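Local coordinates for protein NADP-dependent alcohol dehydrogenase (Entamoeba histolytica, PDB 2OUI) that probably catalyses the reversible, NADP-dependent oxidation of alcohols to aldehydes or ketones as a tetrameric, zinc-binding dehydrogenase, at residues A[27-32]-A[63-68]. The protein carries 1 engineered substitution. Numbering follows the deposited sequence.
Sequences ALVRPL and GQIVKV
Gln64 OE1 is gripped side-on by the Arg30 guanidinium, accepting from Arg30 NH2 at 2.6 Å and from Arg30 NE at 2.8 Å. The oxygen lies in the guanidinium plane, yet both donors reach it from the same face of the amide, whose plane is turned 48° from that of the guanidinium. Arg30 CG sits between its backbone N and carbonyl carbon (chi1 69°), and the chain then runs extended alongside that of Gln64. A salt bridge from Arg30 NH2 to Asp355 and a hydrogen bond from Gln64 NE2 to the Glu356 carbonyl tie the pair to the C-terminal tail; Gln64 NE2 also hydrogen-bonds to the carbonyl of Gly78, just ahead of strand 80-83. Their backbones form an antiparallel hydrogen-bonded pair within the GroES-like domain of this medium-chain dehydrogenase. Farther along, a classic beta bulge sets Val66 and Lys67 against Leu28: Leu28 O takes a 2.8 Å bond from Val66 N and a weak one from Lys67 N. The Val66 methyls split between neighbours, CG2 against Leu28 CB at 3.7 Å and CG1 against the Arg30 CG and CD methylenes. On the sheet face bearing Val29 and Ile65, Val29 CG2 meets Ile65 CD1 at 3.9 Å, while Val29 CG1 touches Gly63 CA at 3.7 Å.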
# COMPACT_ATOMS: atom_id res chain seq x y z
N ALA A 27 30.25 6.89 16.20
CA ALA A 27 31.51 6.14 15.98
C ALA A 27 32.41 6.92 15.06
O ALA A 27 31.94 7.66 14.21
CB ALA A 27 31.22 4.76 15.39
N LEU A 28 33.71 6.76 15.24
CA LEU A 28 34.68 7.27 14.30
C LEU A 28 35.19 6.10 13.49
O LEU A 28 35.46 5.03 14.04
CB LEU A 28 35.84 7.96 15.02
CG LEU A 28 35.48 9.16 15.91
CD1 LEU A 28 36.76 9.81 16.40
CD2 LEU A 28 34.63 10.21 15.14
N VAL A 29 35.33 6.31 12.17
CA VAL A 29 35.61 5.22 11.24
C VAL A 29 36.76 5.62 10.30
O VAL A 29 36.82 6.76 9.83
CB VAL A 29 34.31 4.90 10.39
CG1 VAL A 29 34.55 3.77 9.37
CG2 VAL A 29 33.15 4.53 11.30
N ARG A 30 37.68 4.69 10.04
CA ARG A 30 38.72 4.90 9.02
C ARG A 30 38.35 4.12 7.76
O ARG A 30 37.81 3.00 7.86
CB ARG A 30 40.11 4.50 9.56
CG ARG A 30 40.30 3.01 9.78
CD ARG A 30 41.73 2.76 10.38
NE ARG A 30 42.03 1.35 10.60
CZ ARG A 30 43.15 0.89 11.16
NH1 ARG A 30 44.07 1.75 11.58
NH2 ARG A 30 43.35 -0.42 11.30
N PRO A 31 38.56 4.71 6.56
CA PRO A 31 38.14 4.00 5.33
C PRO A 31 39.04 2.84 4.93
O PRO A 31 40.28 2.96 5.01
CB PRO A 31 38.24 5.09 4.25
CG PRO A 31 39.37 5.99 4.72
CD PRO A 31 39.15 6.04 6.25
N LEU A 32 38.42 1.74 4.47
CA LEU A 32 39.10 0.57 3.90
C LEU A 32 38.86 0.46 2.41
O LEU A 32 39.70 -0.03 1.69
CB LEU A 32 38.60 -0.71 4.55
CG LEU A 32 38.85 -0.94 6.04
CD1 LEU A 32 38.19 -2.24 6.43
CD2 LEU A 32 40.35 -0.96 6.33
N GLY A 63 34.46 0.58 6.04
CA GLY A 63 35.44 1.17 6.94
C GLY A 63 35.66 0.32 8.16
O GLY A 63 35.10 -0.76 8.30
N GLN A 64 36.53 0.82 9.03
CA GLN A 64 36.87 0.11 10.26
C GLN A 64 36.67 1.07 11.43
O GLN A 64 37.16 2.21 11.41
CB GLN A 64 38.33 -0.38 10.17
CG GLN A 64 38.73 -1.25 11.34
CD GLN A 64 40.09 -1.90 11.14
OE1 GLN A 64 41.00 -1.29 10.58
NE2 GLN A 64 40.24 -3.13 11.64
N ILE A 65 35.96 0.63 12.46
CA ILE A 65 35.76 1.45 13.68
C ILE A 65 37.07 1.74 14.41
O ILE A 65 37.80 0.82 14.74
CB ILE A 65 34.81 0.75 14.68
CG1 ILE A 65 33.54 0.25 13.96
CG2 ILE A 65 34.47 1.68 15.87
CD1 ILE A 65 32.67 1.34 13.42
N VAL A 66 37.33 3.03 14.68
CA VAL A 66 38.51 3.44 15.46
C VAL A 66 38.13 4.01 16.83
O VAL A 66 38.96 4.08 17.72
CB VAL A 66 39.45 4.44 14.69
CG1 VAL A 66 39.99 3.78 13.45
CG2 VAL A 66 38.72 5.74 14.32
N LYS A 67 36.86 4.40 17.00
CA LYS A 67 36.39 4.90 18.30
C LYS A 67 34.90 4.76 18.37
O LYS A 67 34.22 4.98 17.38
CB LYS A 67 36.72 6.37 18.46
CG LYS A 67 36.51 6.93 19.89
CD LYS A 67 36.92 8.39 19.97
CE LYS A 67 36.80 8.94 21.41
NZ LYS A 67 37.44 8.04 22.42
N VAL A 68 34.37 4.37 19.53
CA VAL A 68 32.90 4.36 19.71
C VAL A 68 32.50 5.18 20.93
O VAL A 68 33.25 5.23 21.91
CB VAL A 68 32.30 2.92 19.86
CG1 VAL A 68 32.53 2.07 18.61
CG2 VAL A 68 32.82 2.22 21.11